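Long-range contact in vacuolar-sorting protein BRO1 (Saccharomyces cerevisiae, PDB 1ZB1), which helps sort cargo into the intralumenal vesicles of multivesicular bodies and recruits the deubiquitinase DOA4 to endosomes: residues Y9-K14 against P242-T247. Sequence-based numbering, arbitrary orientation.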
# COMPACT_ATOMS: atom_id res chain seq x y z
N TYR A 9 -7.87 6.14 9.02
CA TYR A 9 -8.05 4.71 9.28
C TYR A 9 -7.18 3.94 8.28
O TYR A 9 -7.52 3.86 7.09
CB TYR A 9 -9.51 4.33 9.08
CG TYR A 9 -9.83 2.90 9.46
CD1 TYR A 9 -10.32 2.59 10.73
CD2 TYR A 9 -9.63 1.86 8.56
CE1 TYR A 9 -10.60 1.27 11.09
CE2 TYR A 9 -9.91 0.54 8.91
CZ TYR A 9 -10.40 0.25 10.17
OH TYR A 9 -10.69 -1.04 10.53
N LEU A 10 -6.08 3.37 8.75
CA LEU A 10 -5.18 2.61 7.88
C LEU A 10 -5.25 1.10 8.12
O LEU A 10 -5.26 0.65 9.26
CB LEU A 10 -3.73 3.09 8.09
CG LEU A 10 -3.48 4.58 7.83
CD1 LEU A 10 -2.02 4.91 8.12
CD2 LEU A 10 -3.84 4.92 6.40
N PHE A 11 -5.32 0.34 7.03
CA PHE A 11 -5.38 -1.12 7.13
C PHE A 11 -4.05 -1.66 7.64
O PHE A 11 -2.98 -1.18 7.24
CB PHE A 11 -5.69 -1.75 5.76
CG PHE A 11 -7.08 -1.47 5.25
CD1 PHE A 11 -8.10 -1.08 6.13
CD2 PHE A 11 -7.38 -1.62 3.90
CE1 PHE A 11 -9.40 -0.85 5.66
CE2 PHE A 11 -8.68 -1.39 3.42
CZ PHE A 11 -9.69 -1.01 4.31
N ASP A 12 -4.11 -2.66 8.51
CA ASP A 12 -2.90 -3.25 9.07
C ASP A 12 -2.51 -4.48 8.25
O ASP A 12 -3.15 -5.53 8.35
CB ASP A 12 -3.15 -3.64 10.52
CG ASP A 12 -1.87 -3.76 11.32
OD1 ASP A 12 -1.21 -2.71 11.54
OD2 ASP A 12 -1.52 -4.89 11.73
N LEU A 13 -1.47 -4.35 7.43
CA LEU A 13 -1.02 -5.46 6.60
C LEU A 13 -0.15 -6.44 7.41
O LEU A 13 0.45 -6.07 8.42
CB LEU A 13 -0.25 -4.94 5.38
CG LEU A 13 -1.04 -3.97 4.48
CD1 LEU A 13 -0.22 -3.63 3.24
CD2 LEU A 13 -2.36 -4.60 4.06
N LYS A 14 -0.09 -7.69 6.96
CA LYS A 14 0.67 -8.72 7.67
C LYS A 14 1.96 -9.14 6.98
O LYS A 14 2.01 -9.24 5.76
CB LYS A 14 -0.20 -9.95 7.89
CG LYS A 14 -1.45 -9.68 8.72
CD LYS A 14 -1.07 -9.25 10.12
CE LYS A 14 -2.29 -9.01 10.99
NZ LYS A 14 -1.92 -8.57 12.36
N PRO A 242 -11.38 -9.73 6.31
CA PRO A 242 -12.79 -9.58 5.96
C PRO A 242 -13.30 -8.16 6.22
O PRO A 242 -14.10 -7.62 5.45
CB PRO A 242 -13.48 -10.61 6.84
CG PRO A 242 -12.45 -11.68 6.93
CD PRO A 242 -11.18 -10.90 7.18
N LYS A 243 -12.82 -7.56 7.31
CA LYS A 243 -13.23 -6.20 7.70
C LYS A 243 -12.96 -5.12 6.65
O LYS A 243 -13.65 -4.10 6.62
CB LYS A 243 -12.53 -5.80 9.00
CG LYS A 243 -12.99 -6.55 10.23
CD LYS A 243 -12.09 -6.24 11.42
CE LYS A 243 -11.98 -4.75 11.67
NZ LYS A 243 -11.07 -4.44 12.80
N TRP A 244 -11.96 -5.33 5.80
CA TRP A 244 -11.60 -4.34 4.79
C TRP A 244 -12.67 -4.05 3.75
O TRP A 244 -12.81 -2.91 3.29
CB TRP A 244 -10.32 -4.77 4.05
CG TRP A 244 -9.10 -4.88 4.91
CD1 TRP A 244 -8.95 -4.41 6.18
CD2 TRP A 244 -7.85 -5.46 4.54
NE1 TRP A 244 -7.67 -4.66 6.63
CE2 TRP A 244 -6.97 -5.30 5.64
CE3 TRP A 244 -7.37 -6.09 3.38
CZ2 TRP A 244 -5.65 -5.76 5.62
CZ3 TRP A 244 -6.06 -6.54 3.36
CH2 TRP A 244 -5.21 -6.38 4.47
N LYS A 245 -13.43 -5.07 3.37
CA LYS A 245 -14.45 -4.90 2.35
C LYS A 245 -15.46 -3.79 2.66
O LYS A 245 -15.73 -2.93 1.82
CB LYS A 245 -15.19 -6.22 2.12
CG LYS A 245 -16.01 -6.25 0.84
CD LYS A 245 -16.63 -7.62 0.63
CE LYS A 245 -17.31 -7.71 -0.73
NZ LYS A 245 -18.34 -6.65 -0.88
N THR A 246 -16.01 -3.80 3.87
CA THR A 246 -17.01 -2.80 4.24
C THR A 246 -16.43 -1.39 4.34
O THR A 246 -17.09 -0.42 3.97
CB THR A 246 -17.70 -3.16 5.57
OG1 THR A 246 -16.74 -3.17 6.64
CG2 THR A 246 -18.34 -4.53 5.47
N THR A 247 -15.20 -1.27 4.81
CA THR A 247 -14.57 0.04 4.95
C THR A 247 -14.21 0.67 3.60
O THR A 247 -14.29 1.89 3.43
CB THR A 247 -13.32 -0.06 5.85
OG1 THR A 247 -13.74 -0.41 7.17
CG2 THR A 247 -12.56 1.25 5.89
O HOH W 1 -12.10 -2.00 8.26
O HOH W 2 -11.01 -1.61 12.98
O HOH W 3 -6.65 -3.87 9.17
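Two nearly parallel aromatic planes form the heart of the packing between the extended segment 9-14 and the first turns of helix 242-269. The Phe11 ring lies flat on one face of the Trp244 indole, its centroid 3.8 Å from that of the five-membered ring, with the planes only 13° apart. In both residues CG stands anti to the carbonyl carbon (chi1 -68° and -62°), and each CB lies over the partner's face in a CH-pi contact. Thr247 CG2 meets Phe11 CE1 near the plane of the phenyl ring (3.8 Å). Leu13 crosses the indole at about a right angle, CD2 3.4 Å from Trp244 CH2. Tyr9, its CG anti to the backbone N, brings CD2 to 4.0 Å from Thr247 CG2. No direct hydrogen bond crosses the interface; water does this work. One molecule, in the indole plane, accepts from Trp244 NE1 (2.8 Å) and Asp12 N. A second links Tyr9 OH with Lys243 O and Thr247 OG1, and a third joins that hydroxyl to Lys243 NZ. Phe11 and Trp244 also touch Ile185 and Phe181 of helix 176-198. The result is a face-to-face aromatic stack joining the segment before helix 23-34 to helix 242-269 of the mainly helical Bro1 domain.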